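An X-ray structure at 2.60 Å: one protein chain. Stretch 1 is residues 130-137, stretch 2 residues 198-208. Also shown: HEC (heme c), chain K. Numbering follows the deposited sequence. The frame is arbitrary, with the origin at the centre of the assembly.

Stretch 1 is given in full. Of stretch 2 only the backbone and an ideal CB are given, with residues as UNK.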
# COMPACT_ATOMS: atom_id res chain seq x y z
N LYS B 130 1.79 -2.29 -37.81
CA LYS B 130 2.02 -1.26 -38.82
C LYS B 130 0.86 -1.20 -39.81
O LYS B 130 0.40 -0.11 -40.17
CB LYS B 130 3.33 -1.54 -39.54
CG LYS B 130 4.03 -0.32 -40.12
CD LYS B 130 5.35 -0.73 -40.76
CE LYS B 130 6.00 0.43 -41.49
NZ LYS B 130 7.14 -0.04 -42.33
N ILE B 131 0.38 -2.36 -40.27
CA ILE B 131 -0.77 -2.39 -41.18
C ILE B 131 -2.01 -1.86 -40.48
O ILE B 131 -2.76 -1.05 -41.05
CB ILE B 131 -0.99 -3.82 -41.70
CG1 ILE B 131 0.21 -4.29 -42.53
CG2 ILE B 131 -2.28 -3.91 -42.50
CD1 ILE B 131 0.12 -5.75 -42.94
N TYR B 132 -2.25 -2.31 -39.25
CA TYR B 132 -3.47 -1.94 -38.53
C TYR B 132 -3.55 -0.44 -38.29
O TYR B 132 -4.64 0.15 -38.32
CB TYR B 132 -3.52 -2.70 -37.20
CG TYR B 132 -4.73 -2.41 -36.33
CD1 TYR B 132 -4.74 -1.33 -35.46
CD2 TYR B 132 -5.84 -3.24 -36.36
CE1 TYR B 132 -5.83 -1.07 -34.65
CE2 TYR B 132 -6.94 -2.99 -35.56
CZ TYR B 132 -6.93 -1.90 -34.71
OH TYR B 132 -8.02 -1.64 -33.91
N GLU B 133 -2.41 0.21 -38.05
CA GLU B 133 -2.41 1.60 -37.61
C GLU B 133 -1.99 2.60 -38.69
O GLU B 133 -2.41 3.76 -38.63
CB GLU B 133 -1.49 1.77 -36.39
CG GLU B 133 -2.24 1.90 -35.07
CD GLU B 133 -1.67 1.02 -33.98
OE1 GLU B 133 -2.43 0.21 -33.40
OE2 GLU B 133 -0.45 1.13 -33.70
N GLU B 134 -1.18 2.19 -39.66
CA GLU B 134 -0.67 3.10 -40.68
C GLU B 134 -1.19 2.77 -42.07
O GLU B 134 -1.80 3.63 -42.72
CB GLU B 134 0.87 3.07 -40.68
CG GLU B 134 1.51 3.49 -39.38
CD GLU B 134 3.02 3.40 -39.43
OE1 GLU B 134 3.57 3.36 -40.56
OE2 GLU B 134 3.66 3.35 -38.36
N LYS B 135 -0.99 1.54 -42.54
CA LYS B 135 -1.26 1.22 -43.94
C LYS B 135 -2.75 1.21 -44.24
O LYS B 135 -3.17 1.63 -45.33
CB LYS B 135 -0.62 -0.12 -44.30
CG LYS B 135 -0.63 -0.43 -45.79
CD LYS B 135 0.37 -1.51 -46.13
CE LYS B 135 0.55 -1.65 -47.63
NZ LYS B 135 1.72 -2.51 -47.97
N LEU B 136 -3.57 0.75 -43.30
CA LEU B 136 -5.01 0.66 -43.52
C LEU B 136 -5.84 1.37 -42.47
O LEU B 136 -7.06 1.49 -42.66
CB LEU B 136 -5.45 -0.81 -43.60
CG LEU B 136 -4.81 -1.60 -44.75
CD1 LEU B 136 -5.26 -3.06 -44.74
CD2 LEU B 136 -5.12 -0.95 -46.09
N GLU B 137 -5.24 1.85 -41.39
CA GLU B 137 -5.90 2.68 -40.38
C GLU B 137 -7.19 2.03 -39.88
O GLU B 137 -8.29 2.58 -39.99
CB GLU B 137 -6.17 4.09 -40.92
CG GLU B 137 -4.91 4.82 -41.37
CD GLU B 137 -5.21 6.22 -41.88
OE1 GLU B 137 -4.71 7.20 -41.28
OE2 GLU B 137 -5.95 6.34 -42.88
N UNK B 198 -13.34 -6.96 -47.51
CA UNK B 198 -12.31 -7.97 -47.67
C UNK B 198 -10.97 -7.29 -47.95
O UNK B 198 -10.91 -6.30 -48.69
CB UNK B 198 -12.67 -8.94 -48.79
N UNK B 199 -9.91 -7.83 -47.36
CA UNK B 199 -8.56 -7.37 -47.61
C UNK B 199 -7.74 -8.40 -48.37
O UNK B 199 -6.51 -8.38 -48.32
CB UNK B 199 -7.87 -7.02 -46.29
N UNK B 200 -8.42 -9.31 -49.08
CA UNK B 200 -7.72 -10.29 -49.91
C UNK B 200 -6.95 -9.62 -51.03
O UNK B 200 -5.97 -10.18 -51.54
CB UNK B 200 -8.71 -11.30 -50.49
N UNK B 201 -7.38 -8.43 -51.45
CA UNK B 201 -6.73 -7.75 -52.56
C UNK B 201 -5.70 -6.73 -52.08
O UNK B 201 -4.67 -6.54 -52.73
CB UNK B 201 -7.78 -7.06 -53.44
N UNK B 202 -5.98 -6.05 -50.96
CA UNK B 202 -5.03 -5.06 -50.46
C UNK B 202 -3.79 -5.70 -49.84
O UNK B 202 -2.73 -5.07 -49.81
CB UNK B 202 -5.71 -4.16 -49.43
N UNK B 203 -3.90 -6.93 -49.36
CA UNK B 203 -2.82 -7.59 -48.65
C UNK B 203 -2.60 -8.99 -49.19
O UNK B 203 -3.52 -9.63 -49.70
CB UNK B 203 -3.11 -7.64 -47.15
N UNK B 204 -1.36 -9.46 -49.07
CA UNK B 204 -1.02 -10.83 -49.45
C UNK B 204 -1.45 -11.79 -48.34
O UNK B 204 -1.91 -11.39 -47.27
CB UNK B 204 0.48 -10.96 -49.73
N UNK B 205 -1.30 -13.09 -48.63
CA UNK B 205 -1.61 -14.10 -47.62
C UNK B 205 -0.76 -13.92 -46.37
O UNK B 205 -1.27 -14.00 -45.25
CB UNK B 205 -1.40 -15.50 -48.19
N UNK B 206 0.54 -13.65 -46.55
CA UNK B 206 1.42 -13.49 -45.40
C UNK B 206 1.08 -12.25 -44.59
O UNK B 206 1.13 -12.27 -43.35
CB UNK B 206 2.88 -13.43 -45.86
N UNK B 207 0.71 -11.15 -45.27
CA UNK B 207 0.42 -9.91 -44.56
C UNK B 207 -0.85 -10.02 -43.72
O UNK B 207 -0.96 -9.37 -42.68
CB UNK B 207 0.29 -8.75 -45.55
N UNK B 208 -1.82 -10.83 -44.16
CA UNK B 208 -3.03 -11.03 -43.37
C UNK B 208 -2.79 -11.95 -42.19
O UNK B 208 -3.55 -11.89 -41.21
CB UNK B 208 -4.15 -11.60 -44.25
FE HEC K . -13.32 -4.23 -38.90
CHA HEC K . -15.57 -6.61 -37.86
CHB HEC K . -10.73 -6.25 -37.85
CHC HEC K . -11.04 -2.04 -40.26
CHD HEC K . -15.80 -1.91 -39.27
NA HEC K . -13.17 -6.12 -38.07
C1A HEC K . -14.24 -6.87 -37.61
C2A HEC K . -13.71 -7.98 -36.83
C3A HEC K . -12.37 -7.87 -36.83
C4A HEC K . -12.01 -6.70 -37.61
CMA HEC K . -11.38 -8.82 -36.12
CAA HEC K . -14.55 -9.07 -36.13
CBA HEC K . -14.50 -10.37 -36.93
CGA HEC K . -15.35 -11.41 -36.25
O1A HEC K . -16.06 -11.05 -35.27
O2A HEC K . -15.33 -12.59 -36.69
NB HEC K . -11.26 -4.12 -38.96
C1B HEC K . -10.40 -5.14 -38.61
C2B HEC K . -9.11 -4.87 -39.19
C3B HEC K . -9.18 -3.71 -39.86
C4B HEC K . -10.54 -3.21 -39.73
CMB HEC K . -7.87 -5.78 -39.02
CAB HEC K . -8.06 -2.98 -40.64
CBB HEC K . -7.52 -3.82 -41.81
NC HEC K . -13.40 -2.31 -39.59
C1C HEC K . -12.36 -1.62 -40.18
C2C HEC K . -12.91 -0.45 -40.82
C3C HEC K . -14.19 -0.34 -40.44
C4C HEC K . -14.55 -1.56 -39.73
CMC HEC K . -12.05 0.68 -41.44
CAC HEC K . -15.17 0.80 -40.80
CBC HEC K . -15.46 0.80 -42.32
ND HEC K . -15.37 -4.25 -38.59
C1D HEC K . -16.21 -3.17 -38.86
C2D HEC K . -17.58 -3.58 -38.63
C3D HEC K . -17.50 -5.05 -38.19
C4D HEC K . -16.10 -5.38 -38.20
CMD HEC K . -18.84 -2.72 -38.80
CAD HEC K . -18.68 -5.98 -37.83
CBD HEC K . -19.09 -5.74 -36.37
CGD HEC K . -20.33 -6.54 -36.05
O1D HEC K . -20.72 -7.41 -36.87
O2D HEC K . -20.92 -6.31 -34.97

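Position 198 has an extended backbone and nothing of stretch 1 within 5.5 Å of its ideal CB. Many residues would fit. It is Ser-198, whose OG accepts a hydrogen bond from the backbone N of residue 200 at 3.2 Å.

Position 199 points toward stretch 1. Its ideal CB lies 5.0 Å from Leu-136 CD1, and the heme lies in the same direction. A large apolar side chain, aliphatic or aromatic, would fill this space. It is Phe-199. Its CD1 is 3.6 Å from Leu-136 CD1, which meets the ring obliquely. Heme CBB lies over one ring face, 3.4 Å from Phe-199 CZ.

Positions 200 and 201 have helical angles and no stretch 1 atom near CB. Small or polar residues would both do. They are Ala-200 and Lys-201, and neither touches stretch 1.

Position 202 points toward stretch 1, with its ideal CB 4.7 Å from Leu-136 CD2. An apolar residue could extend over the leucine; a polar one could turn aside. The residue is Glu-202, and the end of its side chain leads away.

Position 203 has extended angles, and its CA-to-CB bond points toward stretch 1. No stretch 1 atom is within 5.5 Å of the ideal CB, so a side chain of some length is needed to reach Ile-131 and Leu-136. Leucine, isoleucine or methionine would suit. It is Leu-203, chi1 m and chi2 t. Its CD1 lies 3.8 Å from Leu-136 CD1 and 4.0 Å from Ile-131 CG2, so one methyl packs against both.

Position 204 directly precedes a helix, at phi/psi -79/174. Serine, threonine, aspartate or asparagine would suit an N-cap. It is Ser-204, whose OG accepts a weak 3.4 Å capping bond from the N of residue 207.

Positions 205 and 206 open the helix, out of reach of stretch 1. Acidic residues are common there. They are Asp-205 and Asp-206.

Position 207 points toward stretch 1. Its ideal CB is 4.0 Å from Ile-131 CD1, and the amine of Lys-135 offers a positive charge nearby. An acid with an aliphatic stem suits both; an apolar residue would serve the isoleucine alone. It is Glu-207. Its OE1 forms a long salt bridge with Lys-135 NZ at 3.8 Å. Its OE2 accepts from Ser-204 N at 3.2 Å and Ser-204 OG at 3.1 Å.

Position 208 points away from stretch 1, leaving the choice open. It is Arg-208, in a salt bridge with Asp-205 modelled too close for certain placement.

Stretch 2, residues 198-208: SFAKELSDDER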
# COMPACT_ATOMS: atom_id res chain seq x y z
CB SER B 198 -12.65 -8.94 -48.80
OG SER B 198 -11.61 -9.87 -49.01
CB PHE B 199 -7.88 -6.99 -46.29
CG PHE B 199 -8.60 -5.91 -45.54
CD1 PHE B 199 -8.35 -4.58 -45.81
CD2 PHE B 199 -9.54 -6.23 -44.57
CE1 PHE B 199 -9.01 -3.58 -45.13
CE2 PHE B 199 -10.21 -5.24 -43.89
CZ PHE B 199 -9.95 -3.91 -44.17
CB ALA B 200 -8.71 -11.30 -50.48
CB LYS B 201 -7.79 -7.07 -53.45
CG LYS B 201 -7.97 -7.75 -54.79
CD LYS B 201 -9.35 -7.49 -55.37
CE LYS B 201 -10.17 -8.77 -55.45
NZ LYS B 201 -11.32 -8.64 -56.38
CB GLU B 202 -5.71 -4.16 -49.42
CG GLU B 202 -6.66 -3.13 -50.00
CD GLU B 202 -8.04 -3.70 -50.30
OE1 GLU B 202 -8.22 -4.93 -50.16
OE2 GLU B 202 -8.94 -2.91 -50.66
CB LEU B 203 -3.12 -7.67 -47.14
CG LEU B 203 -3.42 -6.35 -46.43
CD1 LEU B 203 -3.86 -6.60 -45.00
CD2 LEU B 203 -2.21 -5.43 -46.48
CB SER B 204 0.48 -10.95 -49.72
OG SER B 204 1.23 -10.67 -48.55
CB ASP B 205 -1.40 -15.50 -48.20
CG ASP B 205 -2.52 -15.91 -49.14
OD1 ASP B 205 -3.49 -15.14 -49.29
OD2 ASP B 205 -2.42 -17.01 -49.73
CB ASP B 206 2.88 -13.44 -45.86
CG ASP B 206 3.34 -14.75 -46.47
OD1 ASP B 206 2.69 -15.23 -47.42
OD2 ASP B 206 4.36 -15.30 -46.01
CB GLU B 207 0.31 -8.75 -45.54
CG GLU B 207 1.62 -8.42 -46.25
CD GLU B 207 1.47 -7.30 -47.26
OE1 GLU B 207 1.69 -6.13 -46.89
OE2 GLU B 207 1.12 -7.60 -48.42
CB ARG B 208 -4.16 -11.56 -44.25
CG ARG B 208 -4.64 -10.56 -45.29
CD ARG B 208 -5.90 -11.02 -45.99
NE ARG B 208 -5.73 -12.32 -46.62
CZ ARG B 208 -5.18 -12.51 -47.82
NH1 ARG B 208 -4.73 -11.47 -48.51
NH2 ARG B 208 -5.06 -13.73 -48.31
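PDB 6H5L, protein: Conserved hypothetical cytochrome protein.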